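Local coordinates for protein probable peptidyl-prolyl cis-trans isomerase (Mimivirus, PDB 2OSE) that probably catalyses the cis-trans isomerisation of peptidyl-prolyl bonds, as cyclophilins do, and probably binds cyclosporin A, at residues T75-V84 / Y195-C203. Sequence-based numbering, arbitrary orientation.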
# COMPACT_ATOMS: atom_id res chain seq x y z
N THR A 75 2.03 -14.30 20.56
CA THR A 75 2.72 -13.16 21.18
C THR A 75 2.70 -11.90 20.30
O THR A 75 2.55 -11.99 19.08
CB THR A 75 4.18 -13.52 21.59
OG1 THR A 75 4.82 -12.38 22.15
CG2 THR A 75 5.00 -13.99 20.40
N TYR A 76 2.84 -10.74 20.93
CA TYR A 76 3.00 -9.49 20.21
C TYR A 76 4.44 -9.37 19.73
O TYR A 76 4.72 -8.58 18.87
CB TYR A 76 2.64 -8.31 21.12
CG TYR A 76 1.18 -7.97 21.18
CD1 TYR A 76 0.43 -7.82 20.00
CD2 TYR A 76 0.54 -7.78 22.40
CE1 TYR A 76 -0.92 -7.49 20.05
CE2 TYR A 76 -0.80 -7.46 22.47
CZ TYR A 76 -1.54 -7.31 21.28
OH TYR A 76 -2.88 -6.96 21.31
N GLU A 77 5.35 -10.15 20.32
CA GLU A 77 6.77 -10.11 19.98
C GLU A 77 6.94 -10.43 18.49
O GLU A 77 6.47 -11.46 18.02
CB GLU A 77 7.60 -11.04 20.86
CG GLU A 77 9.11 -11.05 20.45
CD GLU A 77 10.05 -11.79 21.40
OE1 GLU A 77 9.60 -12.46 22.36
OE2 GLU A 77 11.28 -11.67 21.20
N GLY A 78 7.53 -9.49 17.75
CA GLY A 78 7.77 -9.66 16.33
C GLY A 78 6.77 -8.95 15.45
O GLY A 78 7.03 -8.73 14.27
N CYS A 79 5.61 -8.59 16.02
CA CYS A 79 4.61 -7.81 15.28
C CYS A 79 5.15 -6.50 14.75
O CYS A 79 5.89 -5.79 15.47
CB CYS A 79 3.41 -7.49 16.17
SG CYS A 79 2.39 -8.89 16.47
N LYS A 80 4.78 -6.18 13.52
CA LYS A 80 5.15 -4.90 12.91
C LYS A 80 4.10 -3.84 13.25
O LYS A 80 2.93 -4.17 13.48
CB LYS A 80 5.27 -5.02 11.38
CG LYS A 80 6.24 -6.13 10.92
CD LYS A 80 6.43 -6.10 9.39
CE LYS A 80 7.43 -7.22 8.96
NZ LYS A 80 7.39 -7.35 7.45
N PHE A 81 4.52 -2.58 13.27
CA PHE A 81 3.58 -1.49 13.34
C PHE A 81 3.16 -1.23 11.91
O PHE A 81 3.96 -0.74 11.11
CB PHE A 81 4.19 -0.26 14.04
CG PHE A 81 4.31 -0.45 15.53
CD1 PHE A 81 3.22 -0.16 16.37
CD2 PHE A 81 5.45 -1.01 16.08
CE1 PHE A 81 3.30 -0.40 17.76
CE2 PHE A 81 5.55 -1.24 17.46
CZ PHE A 81 4.47 -0.93 18.30
N HIS A 82 1.91 -1.60 11.60
CA HIS A 82 1.45 -1.73 10.20
C HIS A 82 0.74 -0.51 9.62
O HIS A 82 0.65 -0.36 8.39
CB HIS A 82 0.62 -3.02 10.00
CG HIS A 82 -0.63 -3.12 10.83
ND1 HIS A 82 -1.71 -2.28 10.66
CD2 HIS A 82 -1.00 -4.02 11.77
CE1 HIS A 82 -2.68 -2.64 11.47
NE2 HIS A 82 -2.28 -3.69 12.17
N ASN A 83 0.25 0.36 10.50
CA ASN A 83 -0.40 1.59 10.10
C ASN A 83 0.20 2.60 11.05
O ASN A 83 0.17 2.39 12.29
CB ASN A 83 -1.93 1.54 10.33
CG ASN A 83 -2.71 0.89 9.19
OD1 ASN A 83 -3.46 1.56 8.49
ND2 ASN A 83 -2.55 -0.43 9.02
N VAL A 84 0.78 3.66 10.48
CA VAL A 84 1.48 4.70 11.24
C VAL A 84 1.13 6.03 10.61
O VAL A 84 1.04 6.13 9.37
CB VAL A 84 3.02 4.50 11.35
CG1 VAL A 84 3.36 3.14 12.00
CG2 VAL A 84 3.73 4.67 9.98
N TYR A 195 8.42 5.13 5.05
CA TYR A 195 8.70 5.09 6.46
C TYR A 195 9.56 3.87 6.78
O TYR A 195 9.49 2.84 6.09
CB TYR A 195 7.38 5.02 7.26
CG TYR A 195 6.33 6.10 6.98
CD1 TYR A 195 6.65 7.46 7.05
CD2 TYR A 195 5.02 5.74 6.67
CE1 TYR A 195 5.67 8.47 6.79
CE2 TYR A 195 4.04 6.71 6.42
CZ TYR A 195 4.37 8.08 6.48
OH TYR A 195 3.40 9.04 6.23
N PRO A 196 10.36 3.98 7.85
CA PRO A 196 11.03 2.80 8.40
C PRO A 196 10.00 1.80 8.96
O PRO A 196 8.89 2.20 9.25
CB PRO A 196 11.92 3.39 9.51
CG PRO A 196 11.28 4.70 9.87
CD PRO A 196 10.68 5.21 8.61
N THR A 197 10.36 0.52 9.07
CA THR A 197 9.46 -0.49 9.67
C THR A 197 9.77 -0.76 11.14
O THR A 197 10.81 -1.32 11.49
CB THR A 197 9.40 -1.78 8.84
OG1 THR A 197 8.76 -1.49 7.61
CG2 THR A 197 8.57 -2.87 9.56
N PHE A 198 8.86 -0.32 12.02
CA PHE A 198 9.00 -0.57 13.45
C PHE A 198 8.36 -1.88 13.84
O PHE A 198 7.35 -2.30 13.25
CB PHE A 198 8.35 0.59 14.24
CG PHE A 198 9.00 1.91 13.99
CD1 PHE A 198 10.20 2.23 14.60
CD2 PHE A 198 8.44 2.82 13.12
CE1 PHE A 198 10.81 3.45 14.35
CE2 PHE A 198 9.06 4.06 12.87
CZ PHE A 198 10.23 4.37 13.47
N SER A 199 8.89 -2.52 14.87
CA SER A 199 8.26 -3.74 15.35
C SER A 199 8.36 -3.84 16.84
O SER A 199 9.12 -3.08 17.48
CB SER A 199 8.89 -4.97 14.68
OG SER A 199 10.29 -4.91 14.84
N ILE A 200 7.62 -4.78 17.41
CA ILE A 200 7.67 -5.08 18.83
C ILE A 200 8.77 -6.12 19.06
O ILE A 200 8.83 -7.14 18.34
CB ILE A 200 6.28 -5.61 19.34
CG1 ILE A 200 5.19 -4.55 19.07
CG2 ILE A 200 6.34 -6.02 20.81
CD1 ILE A 200 3.68 -5.08 19.24
N GLY A 201 9.66 -5.84 20.03
CA GLY A 201 10.65 -6.80 20.49
C GLY A 201 10.16 -7.55 21.70
O GLY A 201 8.98 -7.90 21.77
N LYS A 202 11.04 -7.82 22.67
CA LYS A 202 10.60 -8.49 23.88
C LYS A 202 9.41 -7.76 24.52
O LYS A 202 9.35 -6.53 24.49
CB LYS A 202 11.74 -8.61 24.92
CG LYS A 202 12.77 -9.71 24.66
CD LYS A 202 13.50 -10.08 26.00
CE LYS A 202 14.42 -11.28 25.83
NZ LYS A 202 13.66 -12.60 25.91
N CYS A 203 8.49 -8.52 25.09
CA CYS A 203 7.34 -7.94 25.76
C CYS A 203 6.96 -8.88 26.90
O CYS A 203 7.41 -10.04 26.96
CB CYS A 203 6.18 -7.68 24.78
SG CYS A 203 5.61 -9.11 23.87
O HOH W 1 8.73 -11.52 24.69
O HOH W 2 6.30 0.61 11.28
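Between Phe81 and Phe198 one backbone hydrogen bond is direct and the reciprocal one is replaced by water: Phe81 N donates to Phe198 O (2.8 Å, 172° at the hydrogen), whereas water 2 donates to Phe81 O (2.7 Å) and accepts from Phe198 N. Next to it, Lys80 and Ser199 form a single antiparallel bridge as a non-hydrogen-bonded pair, flanked by that direct bond and by the hydrogen bond from Ile200 N to Cys79 O (2.8 Å). Ile200 O then accepts from Gly78 N (2.7 Å), a residue whose positive phi fits the type II turn from Tyr76 to Cys79.

The Ile200 side chain packs against the turn residues Tyr76 and Cys79. Its CB lies 3.4 Å from Tyr76 O, and CD1 reaches Tyr76 CB and Cys79 CB. CG1, anti to the carbonyl carbon (chi1 -59°), meets Phe81 CE2 obliquely at 3.7 Å, the two side chains crossing nearly perpendicularly. Farther along, Glu77 CG sits 3.4 Å from Gly201 O, and water 1 links Glu77 OE1 to Cys203 N.

Strand 198-205 pairs with strand 16-23 through Ser199 and Gly201, while Phe198 and Ile200 bond the segment leading into strand 83-85 along the opposite edge, an arrangement consistent with closure of the antiparallel cyclophilin β-barrel.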